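Local coordinates for RTX toxin RtxA (Vibrio vulnificus MO6-24/O, PDB 6IMP), which is an effector domain of a secreted toxin with an alpha/beta hydrolase fold, probably acting as a hydrolase inside host cells during infection, at residues A[201-215]-A[230-243]. Numbering follows the deposited sequence.
Sequences LLLDRPMPSMTKAIT and AKAVNGQFSVEKNL
Met207 and Met210 meet the Phe237 ring obliquely from the same side. Met210 runs alongside Phe237; with CG anti to the backbone N (chi1 175°) and the chain bent at chi2 and chi3, its CE comes 3.5 Å from Phe237 CD2. Met207 slants across Phe237 in a Met-aromatic contact, its SD 5.0 Å from the ring centroid and 41° off the ring normal. Two backbone bonds, at Gln236 and Val239, bracket Phe237 and Ser238 along the chain and set the register. Met210 N donates to Gln236 O at 3.2 Å, nearly in line with the carbonyl, whereas Val239 N reaches Pro208 O at 2.9 Å from above the carbonyl plane. Val239 CG1 meets Leu203 CD1 tip to tip at 3.8 Å. Ile214 CD1 likewise faces Val233 CG1 at 4.0 Å, and Thr211 turns its methyl CG2 toward the backbone of 230-234, its OG1 hydrogen-bonded to Ser209 OG. The contact joins the end of central-sheet strand 200-204 and the start of helix 210-216 to the end of helix 224-232 and the weakly bonded helix 239-243 of this alpha/beta hydrolase fold; Leu268 of helix 260-274 packs on Pro208 and Val239, and Pro182 of helix 180-192 touches Phe237.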
loop_
_atom_site.group_PDB
_atom_site.type_symbol
_atom_site.label_atom_id
_atom_site.label_comp_id
_atom_site.label_asym_id
_atom_site.label_seq_id
_atom_site.Cartn_x
_atom_site.Cartn_y
_atom_site.Cartn_z
ATOM N N LEU A 201 -7.878 5.368 -7.897
ATOM C CA LEU A 201 -6.915 5.302 -6.812
ATOM C C LEU A 201 -7.575 5.747 -5.524
ATOM O O LEU A 201 -8.117 6.845 -5.459
ATOM C CB LEU A 201 -5.735 6.229 -7.110
ATOM C CG LEU A 201 -4.846 6.571 -5.910
ATOM C CD1 LEU A 201 -4.158 5.317 -5.373
ATOM C CD2 LEU A 201 -3.823 7.637 -6.266
ATOM N N LEU A 202 -7.466 4.926 -4.486
ATOM C CA LEU A 202 -7.766 5.370 -3.120
ATOM C C LEU A 202 -6.486 5.566 -2.335
ATOM O O LEU A 202 -5.797 4.602 -2.017
ATOM C CB LEU A 202 -8.665 4.359 -2.385
ATOM C CG LEU A 202 -8.688 4.461 -0.854
ATOM C CD1 LEU A 202 -9.212 5.814 -0.408
ATOM C CD2 LEU A 202 -9.494 3.344 -0.229
ATOM N N LEU A 203 -6.204 6.815 -1.989
ATOM C CA LEU A 203 -5.191 7.138 -0.990
ATOM C C LEU A 203 -5.797 7.044 0.415
ATOM O O LEU A 203 -6.371 8.008 0.924
ATOM C CB LEU A 203 -4.626 8.545 -1.237
ATOM C CG LEU A 203 -3.947 8.793 -2.603
ATOM C CD1 LEU A 203 -3.671 10.276 -2.823
ATOM C CD2 LEU A 203 -2.659 7.994 -2.750
ATOM N N ASP A 204 -5.686 5.868 1.022
ATOM C CA ASP A 204 -6.278 5.598 2.342
ATOM C C ASP A 204 -5.321 6.061 3.432
ATOM O O ASP A 204 -4.327 5.407 3.688
ATOM C CB ASP A 204 -6.577 4.082 2.492
ATOM C CG ASP A 204 -7.121 3.699 3.884
ATOM O OD1 ASP A 204 -7.475 4.614 4.672
ATOM O OD2 ASP A 204 -7.205 2.475 4.187
ATOM N N ARG A 205 -5.638 7.174 4.084
ATOM C CA ARG A 205 -4.833 7.663 5.221
ATOM C C ARG A 205 -3.344 7.699 4.843
ATOM O O ARG A 205 -2.504 7.138 5.550
ATOM C CB ARG A 205 -5.036 6.778 6.457
ATOM C CG ARG A 205 -6.472 6.719 6.958
ATOM C CD ARG A 205 -6.691 5.562 7.936
ATOM N NE ARG A 205 -6.903 4.284 7.254
ATOM C CZ ARG A 205 -6.965 3.091 7.850
ATOM N NH1 ARG A 205 -6.856 2.985 9.166
ATOM N NH2 ARG A 205 -7.114 1.991 7.117
ATOM N N PRO A 206 -3.021 8.351 3.714
ATOM C CA PRO A 206 -1.704 8.307 3.116
ATOM C C PRO A 206 -0.583 8.844 3.980
ATOM O O PRO A 206 -0.805 9.665 4.873
ATOM C CB PRO A 206 -1.856 9.234 1.914
ATOM C CG PRO A 206 -2.844 10.222 2.379
ATOM C CD PRO A 206 -3.857 9.342 3.028
ATOM N N MET A 207 0.628 8.425 3.622
ATOM C CA MET A 207 1.860 9.116 3.988
ATOM C C MET A 207 2.100 10.101 2.868
ATOM O O MET A 207 2.307 9.682 1.736
ATOM C CB MET A 207 3.007 8.112 4.023
ATOM C CG MET A 207 4.388 8.719 3.907
ATOM S SD MET A 207 5.648 7.447 3.787
ATOM C CE MET A 207 5.621 6.758 5.438
ATOM N N PRO A 208 2.044 11.413 3.152
ATOM C CA PRO A 208 2.163 12.311 2.012
ATOM C C PRO A 208 3.580 12.414 1.544
ATOM O O PRO A 208 3.831 12.729 0.390
ATOM C CB PRO A 208 1.728 13.641 2.587
ATOM C CG PRO A 208 2.228 13.589 3.991
ATOM C CD PRO A 208 1.963 12.166 4.424
ATOM N N SER A 209 4.490 12.166 2.473
ATOM C CA SER A 209 5.916 12.165 2.242
ATOM C C SER A 209 6.487 11.495 3.482
ATOM O O SER A 209 5.909 11.571 4.558
ATOM C CB SER A 209 6.450 13.600 2.081
ATOM O OG SER A 209 6.712 14.211 3.337
ATOM N N MET A 210 7.607 10.833 3.340
ATOM C CA MET A 210 8.243 10.233 4.495
ATOM C C MET A 210 8.697 11.266 5.520
ATOM O O MET A 210 8.675 11.006 6.722
ATOM C CB MET A 210 9.427 9.419 4.039
ATOM C CG MET A 210 10.242 8.843 5.176
ATOM S SD MET A 210 9.342 7.533 5.986
ATOM C CE MET A 210 9.452 6.275 4.720
ATOM N N THR A 211 9.128 12.430 5.042
ATOM C CA THR A 211 9.671 13.469 5.925
ATOM C C THR A 211 8.547 13.939 6.859
ATOM O O THR A 211 8.690 13.960 8.088
ATOM C CB THR A 211 10.239 14.662 5.116
ATOM O OG1 THR A 211 9.171 15.404 4.514
ATOM C CG2 THR A 211 11.184 14.175 4.012
ATOM N N LYS A 212 7.395 14.196 6.249
ATOM C CA LYS A 212 6.211 14.673 6.948
ATOM C C LYS A 212 5.591 13.589 7.822
ATOM O O LYS A 212 4.932 13.883 8.819
ATOM C CB LYS A 212 5.201 15.214 5.937
ATOM C CG LYS A 212 5.675 16.523 5.309
ATOM C CD LYS A 212 4.816 16.973 4.134
ATOM C CE LYS A 212 4.354 18.422 4.279
ATOM N NZ LYS A 212 2.904 18.566 3.951
ATOM N N ALA A 213 5.834 12.337 7.463
ATOM C CA ALA A 213 5.474 11.219 8.314
ATOM C C ALA A 213 6.409 11.096 9.510
ATOM O O ALA A 213 5.959 10.819 10.622
ATOM C CB ALA A 213 5.479 9.933 7.508
ATOM N N ILE A 214 7.710 11.262 9.268
ATOM C CA ILE A 214 8.714 11.225 10.335
ATOM C C ILE A 214 8.465 12.381 11.306
ATOM O O ILE A 214 8.485 12.193 12.527
ATOM C CB ILE A 214 10.156 11.278 9.757
ATOM C CG1 ILE A 214 10.542 9.890 9.217
ATOM C CG2 ILE A 214 11.171 11.710 10.821
ATOM C CD1 ILE A 214 11.678 9.887 8.223
ATOM N N THR A 215 8.195 13.554 10.727
ATOM C CA THR A 215 7.791 14.768 11.450
ATOM C C THR A 215 6.569 14.592 12.364
ATOM O O THR A 215 6.566 15.087 13.492
ATOM C CB THR A 215 7.504 15.910 10.443
ATOM O OG1 THR A 215 8.739 16.486 9.998
ATOM C CG2 THR A 215 6.634 17.011 11.050
ATOM N N ALA A 230 14.910 13.942 8.814
ATOM C CA ALA A 230 13.729 14.378 8.082
ATOM C C ALA A 230 14.121 15.064 6.777
ATOM O O ALA A 230 13.578 14.748 5.725
ATOM C CB ALA A 230 12.879 15.296 8.930
ATOM N N LYS A 231 15.090 15.976 6.849
ATOM C CA LYS A 231 15.610 16.656 5.653
ATOM C C LYS A 231 16.331 15.687 4.726
ATOM O O LYS A 231 16.155 15.741 3.504
ATOM C CB LYS A 231 16.563 17.804 6.027
ATOM C CG LYS A 231 15.889 19.162 6.205
ATOM C CD LYS A 231 16.103 20.084 5.003
ATOM C CE LYS A 231 15.517 21.471 5.238
ATOM N NZ LYS A 231 14.031 21.469 5.141
ATOM N N ALA A 232 17.109 14.775 5.304
ATOM C CA ALA A 232 17.984 13.894 4.513
ATOM C C ALA A 232 17.202 13.053 3.517
ATOM O O ALA A 232 17.782 12.481 2.598
ATOM C CB ALA A 232 18.811 12.992 5.419
ATOM N N VAL A 233 15.884 13.012 3.697
ATOM C CA VAL A 233 15.039 12.008 3.073
ATOM C C VAL A 233 13.873 12.642 2.282
ATOM O O VAL A 233 12.974 11.940 1.803
ATOM C CB VAL A 233 14.583 10.987 4.156
ATOM C CG1 VAL A 233 13.363 11.454 4.935
ATOM C CG2 VAL A 233 14.378 9.618 3.555
ATOM N N ASN A 234 13.940 13.966 2.109
ATOM C CA ASN A 234 13.092 14.705 1.161
ATOM C C ASN A 234 13.001 14.012 -0.197
ATOM O O ASN A 234 13.982 13.461 -0.682
ATOM C CB ASN A 234 13.649 16.127 0.955
ATOM C CG ASN A 234 12.964 17.166 1.835
ATOM O OD1 ASN A 234 13.015 17.091 3.067
ATOM N ND2 ASN A 234 12.337 18.159 1.202
ATOM N N GLY A 235 11.817 14.048 -0.802
ATOM C CA GLY A 235 11.588 13.438 -2.125
ATOM C C GLY A 235 11.341 11.932 -2.120
ATOM O O GLY A 235 11.139 11.327 -3.178
ATOM N N GLN A 236 11.372 11.323 -0.937
ATOM C CA GLN A 236 11.059 9.909 -0.791
ATOM C C GLN A 236 9.592 9.700 -0.398
ATOM O O GLN A 236 9.093 10.285 0.585
ATOM C CB GLN A 236 11.985 9.257 0.236
ATOM C CG GLN A 236 13.458 9.416 -0.101
ATOM C CD GLN A 236 14.315 8.236 0.336
ATOM O OE1 GLN A 236 15.359 8.423 0.955
ATOM N NE2 GLN A 236 13.901 7.018 -0.027
ATOM N N PHE A 237 8.908 8.863 -1.177
ATOM C CA PHE A 237 7.495 8.553 -0.956
ATOM C C PHE A 237 6.630 9.820 -0.888
ATOM O O PHE A 237 5.718 9.909 -0.062
ATOM C CB PHE A 237 7.301 7.749 0.340
ATOM C CG PHE A 237 8.092 6.472 0.411
ATOM C CD1 PHE A 237 7.657 5.330 -0.249
ATOM C CD2 PHE A 237 9.217 6.386 1.217
ATOM C CE1 PHE A 237 8.364 4.142 -0.152
ATOM C CE2 PHE A 237 9.927 5.201 1.325
ATOM C CZ PHE A 237 9.494 4.072 0.649
ATOM N N SER A 238 6.919 10.795 -1.751
ATOM C CA SER A 238 6.047 11.962 -1.898
ATOM C C SER A 238 4.879 11.611 -2.825
ATOM O O SER A 238 5.093 11.206 -3.971
ATOM C CB SER A 238 6.821 13.160 -2.449
ATOM O OG SER A 238 5.938 14.176 -2.905
ATOM N N VAL A 239 3.652 11.751 -2.313
ATOM C CA VAL A 239 2.433 11.480 -3.104
ATOM C C VAL A 239 2.374 12.397 -4.326
ATOM O O VAL A 239 2.124 11.947 -5.444
ATOM C CB VAL A 239 1.147 11.701 -2.267
ATOM C CG1 VAL A 239 -0.099 11.604 -3.141
ATOM C CG2 VAL A 239 1.064 10.699 -1.131
ATOM N N GLU A 240 2.560 13.690 -4.060
ATOM C CA GLU A 240 2.668 14.743 -5.083
ATOM C C GLU A 240 3.641 14.359 -6.205
ATOM O O GLU A 240 3.252 14.279 -7.384
ATOM C CB GLU A 240 3.134 16.048 -4.413
ATOM C CG GLU A 240 2.476 17.321 -4.931
ATOM C CD GLU A 240 2.768 18.528 -4.048
ATOM O OE1 GLU A 240 2.901 18.353 -2.812
ATOM O OE2 GLU A 240 2.862 19.654 -4.587
ATOM N N LYS A 241 4.891 14.093 -5.817
ATOM C CA LYS A 241 5.965 13.743 -6.755
ATOM C C LYS A 241 5.630 12.474 -7.545
ATOM O O LYS A 241 5.759 12.444 -8.773
ATOM C CB LYS A 241 7.282 13.562 -5.995
ATOM C CG LYS A 241 8.502 13.236 -6.855
ATOM C CD LYS A 241 9.797 13.538 -6.097
ATOM C CE LYS A 241 10.917 12.561 -6.419
ATOM N NZ LYS A 241 11.323 12.621 -7.849
ATOM N N ASN A 242 5.166 11.447 -6.838
ATOM C CA ASN A 242 4.793 10.181 -7.462
ATOM C C ASN A 242 3.520 10.285 -8.344
ATOM O O ASN A 242 3.208 9.357 -9.099
ATOM C CB ASN A 242 4.567 9.105 -6.391
ATOM C CG ASN A 242 5.828 8.746 -5.621
ATOM O OD1 ASN A 242 6.694 9.588 -5.355
ATOM N ND2 ASN A 242 5.904 7.492 -5.204
ATOM N N LEU A 243 2.766 11.378 -8.216
ATOM C CA LEU A 243 1.511 11.546 -8.981
ATOM C C LEU A 243 1.711 12.269 -10.312
ATOM O O LEU A 243 0.850 12.183 -11.201
ATOM C CB LEU A 243 0.466 12.309 -8.156
ATOM C CG LEU A 243 -0.506 11.497 -7.301
ATOM C CD1 LEU A 243 -1.423 12.439 -6.522
ATOM C CD2 LEU A 243 -1.327 10.545 -8.156
#